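Long-range contacts in hypothetical protein PG1100 (Porphyromonas gingivalis, PDB 1ZBS), which is of unknown function but is probably an N-acetylglucosamine kinase of the ASKHA superfamily of sugar kinases and ATPases: residues G119-L124 with K131-P136; A104-S109 with C123-R128. One frame throughout, in Å; residues are numbered along the deposited sequence.

Interaction 1: residues G119-L124 with K131-P136; sequences GSNSCL and KANVSP
Leu124 and Ala132 form a hydrogen-bonded antiparallel pair between strands 120-125 and 130-133, the two arms of a beta hairpin. The amide of Leu124 donates to Ala132 O at 2.7 Å, almost straight (164° at the hydrogen). The return bond comes from one residue earlier than regular pairing would give: Lys131 N donates to Leu124 O at 2.8 Å. Leu124 is thus paired with two residues, Lys131 and Ala132, as in a classic beta bulge. Ala132 O also meets the CA of Cys123 in a C-H...O contact of 3.1 Å, while the CB atoms of Leu124 and Ala132 touch on one face.

Further along, the side chains of Asn121 and Asn133 cross at about a right angle, their amide planes 58° apart, and Asn121 ND2 gives a weak hydrogen bond to Asn133 OD1 at 3.4 Å. Asn133 holds CG anti to its backbone N (chi1 -164°), which sets that carbon 3.3 Å from Ser122 O. A water donates to Val134 O at 2.7 Å and weakly to Ser122 OG, whose stronger partners are Tyr231 and Asn227. At the far end CB of Pro136 meets Ser120 O, and Pro136 O accepts a hydrogen bond from NZ of Lys160 of the second subunit. The chemistry implies a hairpin zipped by backbone bonds at its bulged end and joined beyond by a weak amide bond, a water and a proline contact.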
ATOM      1  N   GLY A 119      11.067   5.573   5.209  1.00 20.84           N
ATOM      2  CA  GLY A 119      11.159   4.896   3.925  1.00 20.89           C
ATOM      3  C   GLY A 119      12.539   4.253   3.830  1.00 22.44           C
ATOM      4  O   GLY A 119      13.385   4.497   4.691  1.00 23.95           O
ATOM      5  N   SER A 120      12.775   3.424   2.812  1.00 21.88           N
ATOM      6  CA  SER A 120      14.073   2.756   2.639  1.00 21.55           C
ATOM      7  C   SER A 120      14.741   3.278   1.390  1.00 22.13           C
ATOM      8  O   SER A 120      14.081   3.824   0.512  1.00 23.84           O
ATOM      9  CB  SER A 120      13.915   1.246   2.447  1.00 21.22           C
ATOM     10  OG  SER A 120      13.019   0.686   3.375  1.00 30.08           O
ATOM     11  N   ASN A 121      16.047   3.077   1.298  1.00 20.70           N
ATOM     12  CA  ASN A 121      16.780   3.501   0.128  1.00 23.27           C
ATOM     13  C   ASN A 121      18.180   2.857   0.111  1.00 24.08           C
ATOM     14  O   ASN A 121      18.655   2.367   1.134  1.00 23.18           O
ATOM     15  CB  ASN A 121      16.883   5.032   0.130  1.00 23.58           C
ATOM     16  CG  ASN A 121      17.022   5.604  -1.261  1.00 25.79           C
ATOM     17  OD1 ASN A 121      16.814   6.805  -1.478  1.00 25.98           O
ATOM     18  ND2 ASN A 121      17.378   4.749  -2.217  1.00 21.57           N
ATOM     19  N   SER A 122      18.825   2.831  -1.052  1.00 24.43           N
ATOM     20  CA  SER A 122      20.174   2.288  -1.152  1.00 27.16           C
ATOM     21  C   SER A 122      20.884   2.877  -2.359  1.00 27.68           C
ATOM     22  O   SER A 122      20.244   3.413  -3.262  1.00 27.69           O
ATOM     23  CB  SER A 122      20.169   0.749  -1.253  1.00 26.05           C
ATOM     24  OG  SER A 122      19.652   0.293  -2.490  1.00 29.56           O
ATOM     25  N   CYS A 123      22.211   2.783  -2.359  1.00 28.81           N
ATOM     26  CA  CYS A 123      23.016   3.286  -3.461  1.00 29.52           C
ATOM     27  C   CYS A 123      24.421   2.712  -3.394  1.00 29.70           C
ATOM     28  O   CYS A 123      24.915   2.346  -2.325  1.00 29.66           O
ATOM     29  CB  CYS A 123      23.118   4.806  -3.401  1.00 29.49           C
ATOM     30  SG  CYS A 123      24.209   5.395  -2.079  1.00 30.90           S
ATOM     31  N   LEU A 124      25.061   2.636  -4.549  1.00 30.39           N
ATOM     32  CA  LEU A 124      26.426   2.160  -4.616  1.00 31.33           C
ATOM     33  C   LEU A 124      27.208   3.466  -4.706  1.00 31.55           C
ATOM     34  O   LEU A 124      26.941   4.287  -5.586  1.00 30.75           O
ATOM     35  CB  LEU A 124      26.641   1.321  -5.878  1.00 30.67           C
ATOM     36  CG  LEU A 124      27.670   0.180  -5.861  1.00 30.61           C
ATOM     37  CD1 LEU A 124      28.220   0.023  -7.280  1.00 29.03           C
ATOM     38  CD2 LEU A 124      28.800   0.461  -4.889  1.00 29.45           C
ATOM     39  N   LYS A 131      27.074   5.859  -7.931  1.00 34.40           N
ATOM     40  CA  LYS A 131      27.206   5.168  -9.200  1.00 34.97           C
ATOM     41  C   LYS A 131      25.956   4.400  -9.595  1.00 34.98           C
ATOM     42  O   LYS A 131      25.690   4.227 -10.782  1.00 36.91           O
ATOM     43  CB  LYS A 131      28.404   4.213  -9.160  1.00 37.17           C
ATOM     44  CG  LYS A 131      29.742   4.881  -9.468  1.00 40.52           C
ATOM     45  CD  LYS A 131      29.788   5.348 -10.922  1.00 43.66           C
ATOM     46  CE  LYS A 131      31.169   5.843 -11.326  1.00 47.46           C
ATOM     47  NZ  LYS A 131      31.318   5.865 -12.814  1.00 49.42           N
ATOM     48  N   ALA A 132      25.200   3.930  -8.608  1.00 33.45           N
ATOM     49  CA  ALA A 132      23.982   3.170  -8.880  1.00 32.40           C
ATOM     50  C   ALA A 132      22.978   3.317  -7.734  1.00 33.28           C
ATOM     51  O   ALA A 132      23.369   3.388  -6.572  1.00 32.80           O
ATOM     52  CB  ALA A 132      24.324   1.700  -9.103  1.00 28.87           C
ATOM     53  N   ASN A 133      21.688   3.345  -8.070  1.00 33.70           N
ATOM     54  CA  ASN A 133      20.628   3.521  -7.082  1.00 36.68           C
ATOM     55  C   ASN A 133      19.381   2.709  -7.428  1.00 35.79           C
ATOM     56  O   ASN A 133      18.899   2.760  -8.556  1.00 36.04           O
ATOM     57  CB  ASN A 133      20.234   5.001  -7.009  1.00 39.19           C
ATOM     58  CG  ASN A 133      19.431   5.335  -5.764  1.00 45.09           C
ATOM     59  OD1 ASN A 133      18.435   4.677  -5.446  1.00 48.01           O
ATOM     60  ND2 ASN A 133      19.856   6.374  -5.056  1.00 48.00           N
ATOM     61  N   VAL A 134      18.850   1.965  -6.464  1.00 32.19           N
ATOM     62  CA  VAL A 134      17.640   1.194  -6.712  1.00 30.42           C
ATOM     63  C   VAL A 134      16.473   2.035  -6.203  1.00 29.15           C
ATOM     64  O   VAL A 134      16.385   2.297  -5.003  1.00 28.61           O
ATOM     65  CB  VAL A 134      17.695  -0.165  -5.971  1.00 30.12           C
ATOM     66  CG1 VAL A 134      16.379  -0.916  -6.122  1.00 26.23           C
ATOM     67  CG2 VAL A 134      18.844  -0.994  -6.512  1.00 27.37           C
ATOM     68  N   SER A 135      15.598   2.494  -7.101  1.00 27.01           N
ATOM     69  CA  SER A 135      14.451   3.310  -6.659  1.00 27.95           C
ATOM     70  C   SER A 135      13.716   2.529  -5.581  1.00 24.11           C
ATOM     71  O   SER A 135      13.390   1.359  -5.781  1.00 24.49           O
ATOM     72  CB  SER A 135      13.471   3.583  -7.802  1.00 30.54           C
ATOM     73  OG  SER A 135      14.098   4.196  -8.913  1.00 34.52           O
ATOM     74  N   PRO A 136      13.446   3.165  -4.431  1.00 23.41           N
ATOM     75  CA  PRO A 136      12.747   2.521  -3.312  1.00 21.95           C
ATOM     76  C   PRO A 136      11.296   2.145  -3.633  1.00 21.59           C
ATOM     77  O   PRO A 136      10.761   1.178  -3.086  1.00 20.49           O
ATOM     78  CB  PRO A 136      12.871   3.550  -2.193  1.00 22.80           C
ATOM     79  CG  PRO A 136      12.930   4.845  -2.916  1.00 23.48           C
ATOM     80  CD  PRO A 136      13.823   4.552  -4.098  1.00 21.89           C
TER
HETATM   81  O   HOH W   1      16.325   1.006  -2.605  1.00 28.85           O

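Interaction 2: residues A104-S109 with C123-R128; sequences ALCGDS and CLFDGR
The Phe125 ring meets residues 106-109, which follow helix 97-105, through its CD1 and CE1 corner. CB of Cys106 approaches obliquely, 3.5 Å from CD1 of Phe125, and Cys106 SG makes a sulfur-aromatic contact 5.3 Å from the ring centroid, 66° off the ring normal. Ser109 O also comes in obliquely at the same corner, whereas Gly107 O lies at the ring edge, near its plane. Over one face sits the chain's own Gly127 N, offset toward the rim. CG of Phe125 is anti to its backbone N (chi1 -164°), beside the carbonyl carbon.

Next to the ring, two stretches of backbone meet closely. Gly127 CA makes a C-H...O contact with Ser109 O, and Asp108 CA makes one with Gly127 O, each 3.3 Å long. Gly127, with phi 114° and no side chain, lets the two backbones come this close. A water lies between Gly107 O and Gly127 O, but so close to both that its bridging is doubtful. Each side has its own brace: Ser109 OG donates to Cys106 O at 2.9 Å, and Asp126 OD2 accepts from Arg128 N at 2.8 Å in an Asx turn, while also taking Glu129 N.

Beyond the contact, Leu99 and Ala102 of helix 97-105 pack on Phe125, and His239 of strand 238-241 touches Cys106. The ring therefore lies where the helix's exit loop passes the hairpin turn after strand 120-125.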
ATOM      1  N   ALA A 104      28.301  10.728   4.673  1.00 38.21           N
ATOM      2  CA  ALA A 104      28.461  10.640   6.122  1.00 38.01           C
ATOM      3  C   ALA A 104      28.995   9.283   6.569  1.00 38.62           C
ATOM      4  O   ALA A 104      29.803   9.213   7.488  1.00 40.68           O
ATOM      5  CB  ALA A 104      27.130  10.928   6.805  1.00 35.60           C
ATOM      6  N   LEU A 105      28.555   8.215   5.907  1.00 38.87           N
ATOM      7  CA  LEU A 105      28.973   6.860   6.263  1.00 39.12           C
ATOM      8  C   LEU A 105      30.229   6.379   5.550  1.00 39.13           C
ATOM      9  O   LEU A 105      31.082   5.718   6.143  1.00 39.45           O
ATOM     10  CB  LEU A 105      27.844   5.873   5.970  1.00 38.30           C
ATOM     11  CG  LEU A 105      26.541   6.044   6.745  1.00 40.59           C
ATOM     12  CD1 LEU A 105      25.471   5.118   6.184  1.00 39.61           C
ATOM     13  CD2 LEU A 105      26.790   5.764   8.210  1.00 40.23           C
ATOM     14  N   CYS A 106      30.331   6.701   4.269  1.00 40.36           N
ATOM     15  CA  CYS A 106      31.464   6.271   3.468  1.00 41.89           C
ATOM     16  C   CYS A 106      32.612   7.260   3.488  1.00 43.50           C
ATOM     17  O   CYS A 106      33.775   6.874   3.371  1.00 43.82           O
ATOM     18  CB  CYS A 106      31.005   6.026   2.034  1.00 40.60           C
ATOM     19  SG  CYS A 106      29.772   4.729   1.921  1.00 35.91           S
ATOM     20  N   GLY A 107      32.277   8.535   3.641  1.00 45.14           N
ATOM     21  CA  GLY A 107      33.291   9.566   3.677  1.00 48.69           C
ATOM     22  C   GLY A 107      33.830   9.895   2.301  1.00 51.51           C
ATOM     23  O   GLY A 107      33.298  10.755   1.599  1.00 52.57           O
ATOM     24  N   ASP A 108      34.888   9.205   1.901  1.00 52.68           N
ATOM     25  CA  ASP A 108      35.484   9.456   0.600  1.00 54.55           C
ATOM     26  C   ASP A 108      35.912   8.149  -0.056  1.00 54.95           C
ATOM     27  O   ASP A 108      36.683   8.144  -1.015  1.00 54.83           O
ATOM     28  CB  ASP A 108      36.688  10.382   0.767  1.00 57.67           C
ATOM     29  CG  ASP A 108      37.705   9.838   1.755  1.00 61.12           C
ATOM     30  OD1 ASP A 108      38.302   8.778   1.466  1.00 61.43           O
ATOM     31  OD2 ASP A 108      37.901  10.459   2.826  1.00 63.92           O
ATOM     32  N   SER A 109      35.395   7.041   0.462  1.00 54.48           N
ATOM     33  CA  SER A 109      35.729   5.727  -0.061  1.00 53.52           C
ATOM     34  C   SER A 109      34.527   5.028  -0.689  1.00 52.15           C
ATOM     35  O   SER A 109      33.379   5.386  -0.428  1.00 50.62           O
ATOM     36  CB  SER A 109      36.291   4.858   1.060  1.00 55.24           C
ATOM     37  OG  SER A 109      35.362   4.770   2.132  1.00 58.60           O
ATOM     38  N   CYS A 123      22.211   2.783  -2.359  1.00 28.81           N
ATOM     39  CA  CYS A 123      23.016   3.286  -3.461  1.00 29.52           C
ATOM     40  C   CYS A 123      24.421   2.712  -3.394  1.00 29.70           C
ATOM     41  O   CYS A 123      24.915   2.346  -2.325  1.00 29.66           O
ATOM     42  CB  CYS A 123      23.118   4.806  -3.401  1.00 29.49           C
ATOM     43  SG  CYS A 123      24.209   5.395  -2.079  1.00 30.90           S
ATOM     44  N   LEU A 124      25.061   2.636  -4.549  1.00 30.39           N
ATOM     45  CA  LEU A 124      26.426   2.160  -4.616  1.00 31.33           C
ATOM     46  C   LEU A 124      27.208   3.466  -4.706  1.00 31.55           C
ATOM     47  O   LEU A 124      26.941   4.287  -5.586  1.00 30.75           O
ATOM     48  CB  LEU A 124      26.641   1.321  -5.878  1.00 30.67           C
ATOM     49  CG  LEU A 124      27.670   0.180  -5.861  1.00 30.61           C
ATOM     50  CD1 LEU A 124      28.220   0.023  -7.280  1.00 29.03           C
ATOM     51  CD2 LEU A 124      28.800   0.461  -4.889  1.00 29.45           C
ATOM     52  N   PHE A 125      28.140   3.673  -3.777  1.00 33.69           N
ATOM     53  CA  PHE A 125      28.960   4.891  -3.737  1.00 33.07           C
ATOM     54  C   PHE A 125      30.366   4.533  -4.207  1.00 32.76           C
ATOM     55  O   PHE A 125      30.903   3.508  -3.801  1.00 31.79           O
ATOM     56  CB  PHE A 125      29.030   5.425  -2.299  1.00 32.41           C
ATOM     57  CG  PHE A 125      29.503   6.849  -2.197  1.00 32.95           C
ATOM     58  CD1 PHE A 125      30.446   7.221  -1.242  1.00 32.81           C
ATOM     59  CD2 PHE A 125      28.989   7.826  -3.043  1.00 32.45           C
ATOM     60  CE1 PHE A 125      30.868   8.551  -1.133  1.00 33.20           C
ATOM     61  CE2 PHE A 125      29.402   9.157  -2.941  1.00 32.44           C
ATOM     62  CZ  PHE A 125      30.344   9.517  -1.984  1.00 32.70           C
ATOM     63  N   ASP A 126      30.970   5.356  -5.063  1.00 36.25           N
ATOM     64  CA  ASP A 126      32.325   5.053  -5.536  1.00 38.31           C
ATOM     65  C   ASP A 126      33.356   5.862  -4.780  1.00 39.75           C
ATOM     66  O   ASP A 126      34.555   5.787  -5.064  1.00 41.50           O
ATOM     67  CB  ASP A 126      32.464   5.300  -7.043  1.00 40.27           C
ATOM     68  CG  ASP A 126      32.534   6.780  -7.413  1.00 41.50           C
ATOM     69  OD1 ASP A 126      32.490   7.073  -8.635  1.00 42.51           O
ATOM     70  OD2 ASP A 126      32.639   7.657  -6.520  1.00 41.23           O
ATOM     71  N   GLY A 127      32.882   6.635  -3.809  1.00 40.15           N
ATOM     72  CA  GLY A 127      33.787   7.438  -3.014  1.00 41.04           C
ATOM     73  C   GLY A 127      33.611   8.928  -3.202  1.00 40.76           C
ATOM     74  O   GLY A 127      34.057   9.697  -2.363  1.00 41.33           O
ATOM     75  N   ARG A 128      32.990   9.357  -4.294  1.00 40.40           N
ATOM     76  CA  ARG A 128      32.798  10.786  -4.492  1.00 42.83           C
ATOM     77  C   ARG A 128      31.371  11.050  -4.941  1.00 43.16           C
ATOM     78  O   ARG A 128      30.781  12.081  -4.614  1.00 44.38           O
ATOM     79  CB  ARG A 128      33.793  11.345  -5.526  1.00 45.56           C
ATOM     80  CG  ARG A 128      34.296  12.776  -5.212  1.00 47.92           C
ATOM     81  CD  ARG A 128      35.800  12.789  -4.865  1.00 50.45           C
ATOM     82  NE  ARG A 128      36.258  14.015  -4.195  1.00 53.84           N
ATOM     83  CZ  ARG A 128      35.895  14.385  -2.964  1.00 54.54           C
ATOM     84  NH1 ARG A 128      36.357  15.519  -2.436  1.00 52.67           N
ATOM     85  NH2 ARG A 128      35.068  13.620  -2.259  1.00 52.89           N
TER
HETATM   86  O   HOH W   2      33.279  11.431  -0.839  1.00 38.72           O

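Overall arrangement
From the N terminus, helix 97-105 runs into the loop that opens interaction 2; the chain then forms strand 111-116, turns back as strand 120-125, and at 123-128 meets that loop, closing a circuit with 13 residues between the segments. Interaction 1 starts inside this circuit, on strand 120-125, and ends past it on strand 130-133, so the two overlap in chain order, without nesting, and share Cys123 and Leu124. Their centres are 13 Å apart. Interaction 1 pairs the two strands of the hairpin at one edge of a five-stranded mixed sheet, and interaction 2 ties the turn between them to the loop leaving helix 97-105. Lys131 packing against Asp126 bridges the two contacts.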